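Local coordinates for protein chitosanase (Bacillus subtilis subsp. subtilis str. 168, PDB 7C6C) that hydrolyses internal beta-1,4 linkages between glucosamine units of partly acetylated chitosan, as a secreted glycoside hydrolase of family 46, at residues A[33-37]-A[38-42]; A[46-50]-A[51-55]; A[129-133]-A[134-138]. All coordinates share one frame; numbering follows the deposited sequence.

Interaction 1 of 3, residues A[33-37]-A[38-42]; sequences LDDGR and GYTCG
Leu33 CD1 packs against the side of Thr40, 3.7 Å from Thr40 OG1. This is the tighter, more apolar side of the contact. The two side chains cross at about a right angle, and Leu33 CD1 also meets CB and CG2 of Thr40. The hydroxyl of Thr40 lies anti to its own carbonyl carbon (chi1 -61°), which leaves OG1 on the side facing the loop.

Beyond Leu33 the contact is wet. One water is gripped four ways. It accepts from Leu33 N and Thr40 OG1, and it donates to Asp35 OD1 (2.8 Å) and Gly38 O (2.8 Å). The segment is the turn that joins strand 30-32 to strand 39-41 of the small antiparallel sheet, and it carries Asp35, probably the catalytic nucleophile. An Asx turn shapes it: Arg37 N donates to Asp35 OD1 at 3.1 Å. Arg37 NH1 reaches back to Asp35 OD2 in a salt bridge of 2.9 Å. The carboxylate oxygen lies in the guanidinium plane, while the arginine comes from above the carboxylate plane. Arg37 NH1 also bonds Thr200, which would help hold the guanidinium beside the carboxylate.

A second water donates to both Asp35 OD2 (2.7 Å) and Thr40 OG1 (2.7 Å). Glycosidases of family 46 invert the anomeric centre, and an aspartate is thought to activate the attacking water. This water, held between carboxylate and hydroxyl, is consistent with that role. On the backbone side, a third water donates to Gly38 O, while Gly38 N is hydrogen-bonded to the side chain of Asp85.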
loop_
_atom_site.group_PDB
_atom_site.type_symbol
_atom_site.label_atom_id
_atom_site.label_comp_id
_atom_site.label_asym_id
_atom_site.label_seq_id
_atom_site.Cartn_x
_atom_site.Cartn_y
_atom_site.Cartn_z
ATOM N N LEU A 33 11.225 9.264 4.123
ATOM C CA LEU A 33 11.738 8.006 4.654
ATOM C C LEU A 33 13.150 7.689 4.192
ATOM O O LEU A 33 13.706 6.669 4.611
ATOM C CB LEU A 33 10.798 6.855 4.303
ATOM C CG LEU A 33 9.391 7.035 4.873
ATOM C CD1 LEU A 33 8.488 5.896 4.445
ATOM C CD2 LEU A 33 9.413 7.174 6.398
ATOM N N ASP A 34 13.746 8.532 3.351
ATOM C CA ASP A 34 15.070 8.267 2.789
ATOM C C ASP A 34 15.114 6.927 2.064
ATOM O O ASP A 34 16.098 6.189 2.125
ATOM C CB ASP A 34 16.183 8.411 3.824
ATOM C CG ASP A 34 16.385 9.848 4.228
ATOM O OD1 ASP A 34 16.747 10.662 3.351
ATOM O OD2 ASP A 34 16.130 10.170 5.405
ATOM N N ASP A 35 14.027 6.629 1.355
ATOM C CA ASP A 35 13.889 5.414 0.569
ATOM C C ASP A 35 13.928 5.712 -0.919
ATOM O O ASP A 35 13.471 4.892 -1.726
ATOM C CB ASP A 35 12.593 4.693 0.937
ATOM C CG ASP A 35 11.354 5.527 0.643
ATOM O OD1 ASP A 35 11.481 6.747 0.388
ATOM O OD2 ASP A 35 10.256 4.940 0.663
ATOM N N GLY A 36 14.443 6.886 -1.291
ATOM C CA GLY A 36 14.491 7.306 -2.667
ATOM C C GLY A 36 13.191 7.845 -3.208
ATOM O O GLY A 36 13.154 8.269 -4.371
ATOM N N ARG A 37 12.124 7.857 -2.413
ATOM C CA ARG A 37 10.802 8.187 -2.931
ATOM C C ARG A 37 10.357 9.605 -2.595
ATOM O O ARG A 37 9.214 9.968 -2.890
ATOM C CB ARG A 37 9.768 7.145 -2.496
ATOM C CG ARG A 37 10.122 5.744 -2.982
ATOM C CD ARG A 37 8.979 4.774 -2.749
ATOM N NE ARG A 37 9.290 3.435 -3.244
ATOM C CZ ARG A 37 9.859 2.481 -2.513
ATOM N NH1 ARG A 37 10.179 2.714 -1.247
ATOM N NH2 ARG A 37 10.103 1.296 -3.052
ATOM N N GLY A 38 11.234 10.418 -2.006
ATOM C CA GLY A 38 10.859 11.784 -1.665
ATOM C C GLY A 38 10.025 11.793 -0.406
ATOM O O GLY A 38 10.411 11.215 0.609
ATOM N N TYR A 39 8.879 12.466 -0.451
ATOM C CA TYR A 39 7.936 12.431 0.660
ATOM C C TYR A 39 6.948 11.293 0.452
ATOM O O TYR A 39 6.447 11.088 -0.662
ATOM C CB TYR A 39 7.130 13.726 0.727
ATOM C CG TYR A 39 7.765 14.901 1.433
ATOM C CD1 TYR A 39 8.320 14.779 2.697
ATOM C CD2 TYR A 39 7.769 16.156 0.828
ATOM C CE1 TYR A 39 8.867 15.877 3.341
ATOM C CE2 TYR A 39 8.305 17.247 1.462
ATOM C CZ TYR A 39 8.864 17.105 2.713
ATOM O OH TYR A 39 9.387 18.215 3.337
ATOM N N THR A 40 6.634 10.593 1.547
ATOM C CA THR A 40 5.589 9.578 1.608
ATOM C C THR A 40 4.396 10.173 2.350
ATOM O O THR A 40 4.561 10.698 3.456
ATOM C CB THR A 40 6.142 8.353 2.344
ATOM O OG1 THR A 40 7.255 7.842 1.605
ATOM C CG2 THR A 40 5.118 7.256 2.471
ATOM N N CYS A 41 3.203 10.092 1.745
ATOM C CA CYS A 41 2.095 10.957 2.130
ATOM C C CYS A 41 0.767 10.216 2.217
ATOM O O CYS A 41 0.426 9.417 1.341
ATOM C CB CYS A 41 1.921 12.067 1.087
ATOM S SG CYS A 41 3.418 12.956 0.622
ATOM N N GLY A 42 -0.019 10.554 3.239
ATOM C CA GLY A 42 -1.413 10.151 3.246
ATOM C C GLY A 42 -1.661 8.657 3.393
ATOM O O GLY A 42 -0.790 7.874 3.786
HETATM O O HOH W 1 9.839 8.692 1.599
HETATM O O HOH W 2 13.033 10.083 1.045
HETATM O O HOH W 3 7.557 5.286 0.778
#

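Interaction 2 of 3, residues A[46-50]-A[51-55]; sequences FTTAT and GDALE
Thr50 OG1 is held from two directions. Asp52 N donates to it at 3.2 Å, and the bond is nearly straight (172°). Thr47 OG1 makes a hydrogen bond of 2.8 Å with it, in which either hydroxyl could be the donor. The chi1 of Thr50 is 62°, and this places OG1 between its backbone N and carbonyl carbon, where it can reach both partners.

The bond from Asp52 N closes an ST turn over Gly51. This turn leads from strand 46-47, an outer strand of the three-stranded antiparallel sheet, into helix 52-63. The side chain of Thr47 lies about 5 Å from that of Asp35, the probable nucleophile. Gly51 is the N-cap residue and has no side chain to cap with. The N-H groups at the start of the helix are met by the preceding strand and loop. Ala53 N donates to Thr47 O at 3.2 Å, approaching from above the carbonyl plane. Gly51 O accepts the first helical bond, from Glu55 N.

Asp52 has two conformers, so the details of its carboxylate are less certain. In one of them Thr47 N donates to Asp52 OD1 at 2.6 Å, on the syn side and 33° out of the carboxylate plane; this short bond is doubtful.

The other part of the contact is apolar. Phe46 CB rests 4.1 Å from Ala53 CB, and the methyl of Ala53 also touches Thr48 CG2. The Phe46 side chain also packs on Gln110 and Val113 of helix 104-128. Thr48 OG1 turns to the backbone N of Tyr39.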
loop_
_atom_site.group_PDB
_atom_site.type_symbol
_atom_site.label_atom_id
_atom_site.label_comp_id
_atom_site.label_asym_id
_atom_site.label_seq_id
_atom_site.Cartn_x
_atom_site.Cartn_y
_atom_site.Cartn_z
ATOM N N PHE A 46 1.380 7.663 -0.651
ATOM C CA PHE A 46 1.637 8.239 -1.965
ATOM C C PHE A 46 2.969 8.985 -1.930
ATOM O O PHE A 46 3.217 9.768 -1.012
ATOM C CB PHE A 46 0.542 9.257 -2.301
ATOM C CG PHE A 46 -0.887 8.761 -2.149
ATOM C CD1 PHE A 46 -1.497 8.015 -3.146
ATOM C CD2 PHE A 46 -1.657 9.152 -1.051
ATOM C CE1 PHE A 46 -2.818 7.625 -3.026
ATOM C CE2 PHE A 46 -2.976 8.761 -0.940
ATOM C CZ PHE A 46 -3.555 7.999 -1.927
ATOM N N THR A 47 3.816 8.789 -2.935
ATOM C CA THR A 47 5.147 9.382 -2.881
ATOM C C THR A 47 5.350 10.427 -3.969
ATOM O O THR A 47 4.731 10.384 -5.035
ATOM C CB THR A 47 6.250 8.322 -2.945
ATOM O OG1 THR A 47 6.088 7.531 -4.128
ATOM C CG2 THR A 47 6.217 7.417 -1.717
ATOM N N THR A 48 6.257 11.366 -3.694
ATOM C CA THR A 48 6.552 12.416 -4.660
ATOM C C THR A 48 7.476 11.961 -5.788
ATOM O O THR A 48 7.467 12.582 -6.849
ATOM C CB THR A 48 7.082 13.675 -3.958
ATOM O OG1 THR A 48 8.219 13.358 -3.147
ATOM C CG2 THR A 48 6.016 14.283 -3.075
ATOM N N ALA A 49 8.254 10.888 -5.611
ATOM C CA ALA A 49 9.099 10.412 -6.706
ATOM C C ALA A 49 8.319 9.628 -7.758
ATOM O O ALA A 49 8.752 9.567 -8.912
ATOM C CB ALA A 49 10.235 9.537 -6.171
ATOM N N THR A 50 7.186 9.015 -7.391
ATOM C CA THR A 50 6.491 8.085 -8.281
ATOM C C THR A 50 5.405 8.734 -9.116
ATOM O O THR A 50 4.980 8.146 -10.117
ATOM C CB THR A 50 5.796 6.981 -7.495
ATOM O OG1 THR A 50 4.808 7.569 -6.636
ATOM C CG2 THR A 50 6.803 6.185 -6.703
ATOM N N GLY A 51 4.916 9.896 -8.723
ATOM C CA GLY A 51 3.777 10.472 -9.390
ATOM C C GLY A 51 2.462 10.272 -8.671
ATOM O O GLY A 51 1.489 10.960 -9.002
ATOM N N ASP A 52 2.395 9.377 -7.682
ATOM C CA ASP A 52 1.077 9.157 -7.103
ATOM C C ASP A 52 0.662 10.275 -6.160
ATOM O O ASP A 52 -0.528 10.602 -6.113
ATOM C CB ASP A 52 0.873 7.739 -6.553
ATOM C CG ASP A 52 1.819 7.388 -5.440
ATOM O OD1 ASP A 52 2.854 8.058 -5.287
ATOM O OD2 ASP A 52 1.518 6.418 -4.709
ATOM N N ALA A 53 1.600 10.918 -5.452
ATOM C CA ALA A 53 1.224 12.111 -4.700
ATOM C C ALA A 53 0.795 13.233 -5.641
ATOM O O ALA A 53 -0.146 13.980 -5.343
ATOM C CB ALA A 53 2.367 12.553 -3.788
ATOM N N LEU A 54 1.483 13.368 -6.779
ATOM C CA LEU A 54 1.055 14.297 -7.818
ATOM C C LEU A 54 -0.398 14.042 -8.203
ATOM O O LEU A 54 -1.197 14.977 -8.306
ATOM C CB LEU A 54 1.980 14.171 -9.032
ATOM C CG LEU A 54 1.486 14.818 -10.327
ATOM C CD1 LEU A 54 1.419 16.340 -10.219
ATOM C CD2 LEU A 54 2.374 14.393 -11.478
ATOM N N GLU A 55 -0.767 12.771 -8.399
ATOM C CA GLU A 55 -2.140 12.460 -8.793
ATOM C C GLU A 55 -3.142 12.904 -7.735
ATOM O O GLU A 55 -4.202 13.436 -8.075
ATOM C CB GLU A 55 -2.308 10.974 -9.117
ATOM C CG GLU A 55 -1.522 10.541 -10.345
ATOM C CD GLU A 55 -2.036 9.261 -10.950
ATOM O OE1 GLU A 55 -3.257 9.152 -11.162
ATOM O OE2 GLU A 55 -1.216 8.360 -11.213
#

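Interaction 3 of 3, residues A[129-133]-A[134-138]; sequences AGLKT and ALARA
The guanidinium of Arg137 has Lys132 O over one face, 3.8 Å from the plane and displaced from the centre of the group. Leu131 O approaches obliquely, and Arg137 NH2 donates to it at 3.1 Å with a bent N-H...O angle of 139°. A water completes this grip: it accepts from Arg137 NE and donates to the same Leu131 O. The arginine chain, extended from CG to NE, passes alongside Thr133 O to get there.

The setting is a helix-loop-helix junction. Helix 104-128 ends in a Schellman motif at Gly130, and Thr133 is the N-cap of helix 134-147. Thr133 OG1 accepts from Ala136 N at 3.1 Å. With chi1 at 69° it stands between its own backbone N and carbonyl carbon, turned toward the helix start. Glu177 of helix 177-193 also bonds this hydroxyl and Lys132 N, which pins the loop to a third helix. Arg137 N donates to Thr133 O as the first regular helical bond.

The side chain of Leu131 supplies the apolar part. It packs onto Trp180 of helix 177-193, and its CD1 lies 4.1 Å from Ala136 CB.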
loop_
_atom_site.group_PDB
_atom_site.type_symbol
_atom_site.label_atom_id
_atom_site.label_comp_id
_atom_site.label_asym_id
_atom_site.label_seq_id
_atom_site.Cartn_x
_atom_site.Cartn_y
_atom_site.Cartn_z
ATOM N N ALA A 129 -5.656 -14.167 -10.965
ATOM C CA ALA A 129 -5.024 -15.298 -10.301
ATOM C C ALA A 129 -6.029 -16.287 -9.721
ATOM O O ALA A 129 -5.618 -17.301 -9.148
ATOM C CB ALA A 129 -4.076 -14.807 -9.201
ATOM N N GLY A 130 -7.326 -16.016 -9.850
ATOM C CA GLY A 130 -8.327 -16.914 -9.311
ATOM C C GLY A 130 -8.451 -16.903 -7.803
ATOM O O GLY A 130 -8.921 -17.883 -7.222
ATOM N N LEU A 131 -8.039 -15.822 -7.147
ATOM C CA LEU A 131 -8.135 -15.762 -5.696
ATOM C C LEU A 131 -9.597 -15.650 -5.284
ATOM O O LEU A 131 -10.353 -14.846 -5.839
ATOM C CB LEU A 131 -7.337 -14.569 -5.166
ATOM C CG LEU A 131 -5.870 -14.537 -5.604
ATOM C CD1 LEU A 131 -5.117 -13.435 -4.890
ATOM C CD2 LEU A 131 -5.202 -15.878 -5.368
ATOM N N LYS A 132 -10.005 -16.479 -4.324
ATOM C CA LYS A 132 -11.368 -16.441 -3.821
ATOM C C LYS A 132 -11.493 -15.949 -2.388
ATOM O O LYS A 132 -12.587 -15.536 -1.993
ATOM C CB LYS A 132 -12.019 -17.829 -3.923
ATOM C CG LYS A 132 -12.201 -18.322 -5.350
ATOM C CD LYS A 132 -12.871 -19.691 -5.373
ATOM C CE LYS A 132 -13.200 -20.132 -6.792
ATOM N NZ LYS A 132 -13.773 -21.506 -6.814
ATOM N N THR A 133 -10.421 -15.980 -1.600
ATOM C CA THR A 133 -10.549 -15.659 -0.186
ATOM C C THR A 133 -10.340 -14.173 0.061
ATOM O O THR A 133 -9.540 -13.506 -0.604
ATOM C CB THR A 133 -9.580 -16.460 0.693
ATOM O OG1 THR A 133 -8.230 -16.039 0.448
ATOM C CG2 THR A 133 -9.726 -17.967 0.475
ATOM N N ALA A 134 -11.064 -13.662 1.052
ATOM C CA ALA A 134 -10.885 -12.272 1.437
ATOM C C ALA A 134 -9.469 -12.021 1.941
ATOM O O ALA A 134 -8.893 -10.961 1.670
ATOM C CB ALA A 134 -11.917 -11.887 2.496
ATOM N N LEU A 135 -8.893 -12.975 2.683
ATOM C CA LEU A 135 -7.541 -12.767 3.192
ATOM C C LEU A 135 -6.541 -12.630 2.048
ATOM O O LEU A 135 -5.695 -11.733 2.055
ATOM C CB LEU A 135 -7.132 -13.883 4.155
ATOM C CG LEU A 135 -5.677 -13.797 4.636
ATOM C CD1 LEU A 135 -5.369 -12.473 5.350
ATOM C CD2 LEU A 135 -5.335 -14.971 5.529
ATOM N N ALA A 136 -6.623 -13.502 1.042
ATOM C CA ALA A 136 -5.678 -13.377 -0.066
ATOM C C ALA A 136 -5.842 -12.042 -0.784
ATOM O O ALA A 136 -4.850 -11.388 -1.124
ATOM C CB ALA A 136 -5.832 -14.537 -1.044
ATOM N N ARG A 137 -7.087 -11.612 -1.003
ATOM C CA ARG A 137 -7.325 -10.310 -1.621
ATOM C C ARG A 137 -6.786 -9.174 -0.759
ATOM O O ARG A 137 -6.226 -8.203 -1.280
ATOM C CB ARG A 137 -8.816 -10.126 -1.909
ATOM C CG ARG A 137 -9.321 -11.021 -3.029
ATOM C CD ARG A 137 -10.816 -10.887 -3.228
ATOM N NE ARG A 137 -11.297 -11.861 -4.205
ATOM C CZ ARG A 137 -12.545 -12.318 -4.266
ATOM N NH1 ARG A 137 -13.461 -11.890 -3.408
ATOM N NH2 ARG A 137 -12.877 -13.210 -5.188
ATOM N N ALA A 138 -6.934 -9.282 0.565
ATOM C CA ALA A 138 -6.384 -8.269 1.459
ATOM C C ALA A 138 -4.862 -8.235 1.390
ATOM O O ALA A 138 -4.252 -7.159 1.438
ATOM C CB ALA A 138 -6.850 -8.530 2.888
HETATM O O HOH W 4 -10.410 -12.247 -6.663
#

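In the fold
The three contacts follow one another along the chain. Interactions 1 and 2 are neighbours, with centres about 9 Å apart. They share the three-stranded antiparallel sheet, in which strands 39-41 and 46-47 lie side by side. Arg37 O to Ala49 N is a probable hydrogen bond between them. The turn with the probable nucleophile is therefore fastened to the loop that leads into helix 52-63. Interaction 3 lies on the opposite side of the chain's centre, about 29 Å and about 27 Å from the other two between centres. It joins helices 104-128 and 134-147, away from the active site. Helix 104-128 reaches interaction 2 as well, so it spans both regions.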